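Local coordinates for transcription termination factor FttA (Pyrococcus horikoshii, PDB 3AF6), which probably terminates transcription across the genome by zinc-dependent endonucleolytic cleavage and 5'-3' degradation of nascent RNA, at residues A[262-267]-A[305-310]; A[291-296]-A[311-316]. All blocks are in the same frame, centred on the assembly; numbering follows the deposited sequence.

Contact 1: residues A[262-267]-A[305-310]; sequences CGMLPY and DPLYRP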
loop_
_atom_site.group_PDB
_atom_site.type_symbol
_atom_site.label_atom_id
_atom_site.label_comp_id
_atom_site.label_asym_id
_atom_site.label_seq_id
_atom_site.Cartn_x
_atom_site.Cartn_y
_atom_site.Cartn_z
ATOM N N CYS A 262 -1.691 1.262 -8.142
ATOM C CA CYS A 262 -0.996 2.541 -8.007
ATOM C C CYS A 262 0.079 2.719 -9.094
ATOM O O CYS A 262 0.796 3.721 -9.111
ATOM C CB CYS A 262 -0.339 2.621 -6.637
ATOM S SG CYS A 262 1.025 1.458 -6.533
ATOM N N GLY A 263 0.180 1.748 -9.993
ATOM C CA GLY A 263 1.184 1.792 -11.041
ATOM C C GLY A 263 1.262 2.989 -11.978
ATOM O O GLY A 263 2.357 3.372 -12.390
ATOM N N MET A 264 0.122 3.564 -12.342
ATOM C CA MET A 264 0.112 4.720 -13.236
ATOM C C MET A 264 0.166 6.046 -12.489
ATOM O O MET A 264 0.281 7.108 -13.103
ATOM C CB MET A 264 -1.140 4.707 -14.121
ATOM C CG MET A 264 -1.068 3.751 -15.293
ATOM S SD MET A 264 0.197 4.252 -16.467
ATOM C CE MET A 264 -0.523 5.766 -17.075
ATOM N N LEU A 265 0.088 5.990 -11.168
ATOM C CA LEU A 265 0.096 7.204 -10.369
ATOM C C LEU A 265 1.221 8.192 -10.712
ATOM O O LEU A 265 0.966 9.372 -10.926
ATOM C CB LEU A 265 0.121 6.836 -8.888
ATOM C CG LEU A 265 -0.007 7.941 -7.837
ATOM C CD1 LEU A 265 -1.180 8.879 -8.131
ATOM C CD2 LEU A 265 -0.195 7.269 -6.495
ATOM N N PRO A 266 2.481 7.726 -10.786
ATOM C CA PRO A 266 3.530 8.699 -11.114
ATOM C C PRO A 266 3.462 9.250 -12.552
ATOM O O PRO A 266 3.925 10.361 -12.826
ATOM C CB PRO A 266 4.815 7.938 -10.794
ATOM C CG PRO A 266 4.436 6.529 -10.991
ATOM C CD PRO A 266 3.059 6.421 -10.433
ATOM N N TYR A 267 2.860 8.485 -13.454
ATOM C CA TYR A 267 2.695 8.909 -14.842
ATOM C C TYR A 267 2.002 10.265 -14.863
ATOM O O TYR A 267 2.259 11.113 -15.722
ATOM C CB TYR A 267 1.813 7.909 -15.581
ATOM C CG TYR A 267 1.662 8.161 -17.062
ATOM C CD1 TYR A 267 2.589 7.647 -17.970
ATOM C CD2 TYR A 267 0.564 8.860 -17.565
ATOM C CE1 TYR A 267 2.426 7.810 -19.338
ATOM C CE2 TYR A 267 0.389 9.029 -18.934
ATOM C CZ TYR A 267 1.325 8.498 -19.811
ATOM O OH TYR A 267 1.173 8.649 -21.168
ATOM N N ASP A 305 11.772 1.863 -23.148
ATOM C CA ASP A 305 11.668 3.199 -22.588
ATOM C C ASP A 305 10.707 3.079 -21.415
ATOM O O ASP A 305 9.614 2.536 -21.555
ATOM C CB ASP A 305 11.125 4.187 -23.618
ATOM C CG ASP A 305 11.146 5.615 -23.110
ATOM O OD1 ASP A 305 12.255 6.111 -22.810
ATOM O OD2 ASP A 305 10.060 6.235 -23.002
ATOM N N PRO A 306 11.105 3.581 -20.238
ATOM C CA PRO A 306 10.262 3.513 -19.040
ATOM C C PRO A 306 9.038 4.431 -19.079
ATOM O O PRO A 306 9.071 5.474 -19.727
ATOM C CB PRO A 306 11.245 3.872 -17.925
ATOM C CG PRO A 306 12.165 4.854 -18.608
ATOM C CD PRO A 306 12.409 4.201 -19.939
ATOM N N LEU A 307 7.963 4.036 -18.393
ATOM C CA LEU A 307 6.741 4.835 -18.354
ATOM C C LEU A 307 6.959 6.143 -17.630
ATOM O O LEU A 307 6.255 7.111 -17.868
ATOM C CB LEU A 307 5.608 4.081 -17.661
ATOM C CG LEU A 307 4.769 3.091 -18.473
ATOM C CD1 LEU A 307 3.733 2.454 -17.549
ATOM C CD2 LEU A 307 4.076 3.807 -19.626
ATOM N N TYR A 308 7.918 6.161 -16.720
ATOM C CA TYR A 308 8.227 7.374 -15.992
ATOM C C TYR A 308 9.585 7.225 -15.338
ATOM O O TYR A 308 10.256 6.219 -15.539
ATOM C CB TYR A 308 7.155 7.705 -14.947
ATOM C CG TYR A 308 6.594 6.514 -14.207
ATOM C CD1 TYR A 308 5.451 5.877 -14.667
ATOM C CD2 TYR A 308 7.217 6.017 -13.060
ATOM C CE1 TYR A 308 4.935 4.780 -14.018
ATOM C CE2 TYR A 308 6.706 4.907 -12.390
ATOM C CZ TYR A 308 5.557 4.297 -12.883
ATOM O OH TYR A 308 5.007 3.218 -12.249
ATOM N N ARG A 309 9.978 8.221 -14.557
ATOM C CA ARG A 309 11.285 8.230 -13.921
ATOM C C ARG A 309 11.235 8.526 -12.426
ATOM O O ARG A 309 10.189 8.890 -11.878
ATOM C CB ARG A 309 12.157 9.307 -14.578
ATOM C CG ARG A 309 12.104 9.331 -16.090
ATOM C CD ARG A 309 12.966 8.241 -16.674
ATOM N NE ARG A 309 12.862 8.221 -18.128
ATOM C CZ ARG A 309 13.827 7.793 -18.929
ATOM N NH1 ARG A 309 14.969 7.352 -18.406
ATOM N NH2 ARG A 309 13.653 7.809 -20.245
ATOM N N PRO A 310 12.384 8.372 -11.751
ATOM C CA PRO A 310 12.550 8.617 -10.320
ATOM C C PRO A 310 12.040 9.988 -9.872
ATOM O O PRO A 310 11.476 10.109 -8.791
ATOM C CB PRO A 310 14.054 8.475 -10.132
ATOM C CG PRO A 310 14.380 7.362 -11.071
ATOM C CD PRO A 310 13.577 7.695 -12.304
#
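Tyr308, with CG set between its backbone N and carbonyl carbon (chi1 39°), turns its ring to Pro266 and its hydroxyl to Gly263, while Tyr267, with CG anti to the backbone N (chi1 -175°), lays its ring beside Met264 and Leu307. In this metallo-beta-lactamase domain, residues 262-267 directly follow the HxHxDH zinc-binding signature, whose Asp260 and His261 bind the second zinc. Cys262 to Leu265 form a type I beta turn that uses Cys262 O, whereas Gly263 O accepts a 2.7 Å hydrogen bond from Tyr308 OH, in the carbonyl plane with a C=O...donor angle of 148°. Tyrosine suits the place because its ring can sit in an apolar setting while its hydroxyl satisfies a buried carbonyl; Gly263 meets it through backbone alone. Pro266, a compact ring, lies over one face of Tyr308, with CB 3.8 Å from Tyr308 CD2. The other ring, Tyr267, carries Met264 CE on one face and sends CE1 to within 4.3 Å of Leu307 CD2. Phe232 also touches Leu307, placing this leucine in a hydrophobic patch. Just beyond Tyr308, Asp312 OD2 bonds Arg309 N at the start of helix 310-319. The flexible thioether of Met264 crosses the Leu307 side chain at about a right angle, Met264 SD standing 4.1 Å from Leu307 CD1.

Contact 2: residues A[291-296]-A[311-316]; sequences LQKDFI and RDIKEV
Ile313 overlaps the side chain of Gln292, the two sliding past each other in opposite directions. Ile313 CD1 lies 3.4 Å from Gln292 CB, while Ile313 CG2 is the same distance from Gln292 NE2. Gln292 fits here because its CB packs on the isoleucine methyl while the chain, extended beyond CG (chi2 164°), lays the flat terminal amide alongside Ile313, until NE2 comes 4.2 Å from Val316 CG2. Ile313 CD1 also meets Lys293 CG at 3.7 Å and, tip to tip, Ile296 CD1 at 3.8 Å. With Val289 touching Ile313 as well, Val289, Gln292, Lys293 and Ile296 surround this one side chain as a hole surrounds a knob in knobs-into-holes packing. The two helices belong to a beta-alpha-beta crossover of the metallo-beta-lactamase fold with two helices in the connection, between the neighbouring parallel strands 278-280 and 320-322. Their segments run nearly antiparallel, at 167°, with axes 10.4 Å apart. Lys293 suits the more open margin: its aliphatic part lies against Ile313, while bends at chi3 and chi4 leave Lys293 NZ 4.1 Å from Ile313 CG2. Beyond Val316, Phe269 and Met288 continue the apolar surface.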
loop_
_atom_site.group_PDB
_atom_site.type_symbol
_atom_site.label_atom_id
_atom_site.label_comp_id
_atom_site.label_asym_id
_atom_site.label_seq_id
_atom_site.Cartn_x
_atom_site.Cartn_y
_atom_site.Cartn_z
ATOM N N LEU A 291 7.842 -0.552 -5.445
ATOM C CA LEU A 291 7.400 -1.258 -6.641
ATOM C C LEU A 291 7.494 -0.429 -7.908
ATOM O O LEU A 291 7.696 -0.980 -8.990
ATOM C CB LEU A 291 5.977 -1.775 -6.464
ATOM C CG LEU A 291 5.822 -2.822 -5.362
ATOM C CD1 LEU A 291 4.367 -3.253 -5.292
ATOM C CD2 LEU A 291 6.723 -4.015 -5.629
ATOM N N GLN A 292 7.351 0.885 -7.773
ATOM C CA GLN A 292 7.438 1.787 -8.916
ATOM C C GLN A 292 8.877 1.916 -9.432
ATOM O O GLN A 292 9.112 1.932 -10.650
ATOM C CB GLN A 292 6.888 3.174 -8.545
ATOM C CG GLN A 292 5.383 3.210 -8.400
ATOM C CD GLN A 292 4.887 4.444 -7.674
ATOM O OE1 GLN A 292 3.682 4.618 -7.475
ATOM N NE2 GLN A 292 5.811 5.309 -7.274
ATOM N N LYS A 293 9.837 2.019 -8.515
ATOM C CA LYS A 293 11.228 2.129 -8.921
ATOM C C LYS A 293 11.609 0.794 -9.521
ATOM O O LYS A 293 12.280 0.726 -10.548
ATOM C CB LYS A 293 12.127 2.460 -7.727
ATOM C CG LYS A 293 12.206 3.956 -7.421
ATOM C CD LYS A 293 13.111 4.263 -6.220
ATOM C CE LYS A 293 13.812 5.637 -6.339
ATOM N NZ LYS A 293 12.897 6.823 -6.381
ATOM N N ASP A 294 11.149 -0.270 -8.883
ATOM C CA ASP A 294 11.427 -1.611 -9.353
ATOM C C ASP A 294 10.871 -1.768 -10.773
ATOM O O ASP A 294 11.495 -2.391 -11.633
ATOM C CB ASP A 294 10.771 -2.618 -8.402
ATOM C CG ASP A 294 11.094 -4.055 -8.747
ATOM O OD1 ASP A 294 10.337 -4.950 -8.305
ATOM O OD2 ASP A 294 12.106 -4.295 -9.445
ATOM N N PHE A 295 9.701 -1.177 -11.012
ATOM C CA PHE A 295 9.020 -1.243 -12.306
ATOM C C PHE A 295 9.747 -0.550 -13.463
ATOM O O PHE A 295 9.931 -1.144 -14.531
ATOM C CB PHE A 295 7.608 -0.672 -12.163
ATOM C CG PHE A 295 6.844 -0.591 -13.457
ATOM C CD1 PHE A 295 6.875 -1.638 -14.372
ATOM C CD2 PHE A 295 6.061 0.528 -13.743
ATOM C CE1 PHE A 295 6.141 -1.571 -15.550
ATOM C CE2 PHE A 295 5.321 0.602 -14.917
ATOM C CZ PHE A 295 5.362 -0.450 -15.820
ATOM N N ILE A 296 10.160 0.699 -13.266
ATOM C CA ILE A 296 10.855 1.392 -14.336
ATOM C C ILE A 296 12.225 0.774 -14.597
ATOM O O ILE A 296 12.684 0.714 -15.745
ATOM C CB ILE A 296 10.970 2.918 -14.066
ATOM C CG1 ILE A 296 11.503 3.190 -12.668
ATOM C CG2 ILE A 296 9.603 3.566 -14.253
ATOM C CD1 ILE A 296 11.488 4.671 -12.298
ATOM N N ARG A 311 12.232 11.022 -10.680
ATOM C CA ARG A 311 11.764 12.353 -10.279
ATOM C C ARG A 311 10.243 12.363 -10.151
ATOM O O ARG A 311 9.682 13.098 -9.336
ATOM C CB ARG A 311 12.220 13.428 -11.281
ATOM C CG ARG A 311 11.922 13.095 -12.726
ATOM C CD ARG A 311 12.572 14.079 -13.689
ATOM N NE ARG A 311 11.884 15.370 -13.725
ATOM C CZ ARG A 311 12.230 16.381 -14.520
ATOM N NH1 ARG A 311 13.263 16.256 -15.350
ATOM N NH2 ARG A 311 11.543 17.519 -14.488
ATOM N N ASP A 312 9.588 11.538 -10.961
ATOM C CA ASP A 312 8.135 11.427 -10.940
ATOM C C ASP A 312 7.710 10.710 -9.664
ATOM O O ASP A 312 6.756 11.111 -8.999
ATOM C CB ASP A 312 7.655 10.651 -12.163
ATOM C CG ASP A 312 8.084 11.299 -13.456
ATOM O OD1 ASP A 312 7.790 12.501 -13.632
ATOM O OD2 ASP A 312 8.714 10.612 -14.287
ATOM N N ILE A 313 8.426 9.645 -9.333
ATOM C CA ILE A 313 8.144 8.897 -8.131
ATOM C C ILE A 313 8.446 9.804 -6.938
ATOM O O ILE A 313 7.777 9.736 -5.911
ATOM C CB ILE A 313 9.008 7.638 -8.072
ATOM C CG1 ILE A 313 8.665 6.745 -9.262
ATOM C CG2 ILE A 313 8.796 6.915 -6.754
ATOM C CD1 ILE A 313 9.350 5.396 -9.241
ATOM N N LYS A 314 9.450 10.662 -7.096
ATOM C CA LYS A 314 9.834 11.603 -6.050
ATOM C C LYS A 314 8.653 12.537 -5.823
ATOM O O LYS A 314 8.418 12.995 -4.704
ATOM C CB LYS A 314 11.057 12.415 -6.487
ATOM C CG LYS A 314 11.591 13.425 -5.455
ATOM C CD LYS A 314 12.424 14.500 -6.159
ATOM C CE LYS A 314 13.245 15.357 -5.198
ATOM N NZ LYS A 314 14.465 14.647 -4.692
ATOM N N GLU A 315 7.913 12.818 -6.891
ATOM C CA GLU A 315 6.742 13.682 -6.800
ATOM C C GLU A 315 5.611 12.993 -6.027
ATOM O O GLU A 315 4.929 13.625 -5.221
ATOM C CB GLU A 315 6.263 14.076 -8.202
ATOM C CG GLU A 315 7.112 15.149 -8.852
ATOM C CD GLU A 315 7.186 16.401 -7.997
ATOM O OE1 GLU A 315 6.115 16.888 -7.587
ATOM O OE2 GLU A 315 8.305 16.900 -7.729
ATOM N N VAL A 316 5.424 11.699 -6.281
ATOM C CA VAL A 316 4.400 10.920 -5.601
ATOM C C VAL A 316 4.615 11.093 -4.109
ATOM O O VAL A 316 3.691 11.422 -3.355
ATOM C CB VAL A 316 4.521 9.416 -5.939
ATOM C CG1 VAL A 316 3.651 8.580 -4.996
ATOM C CG2 VAL A 316 4.123 9.179 -7.382
#

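Both contacts are largely buried and lie side by side in the metallo-beta-lactamase domain, their centres about 6 Å apart. Contact 2 joins helices 282-301 and 310-319; contact 1 takes the loop between those same helices and fits it against the turn that follows the zinc-binding signature. The chemistry follows the place: the loops of contact 1 pair a phenol with a carbonyl amid apolar packing, whereas contact 2 relies on aliphatic side chains, with a glutamine that adds one methylene and the flank of its amide. Each reaches a less buried margin, at Tyr267 and Leu307 in the first and Lys293 in the second. They meet where Tyr308 packs on Phe295 and Ile296, and Pro266 on Gln292.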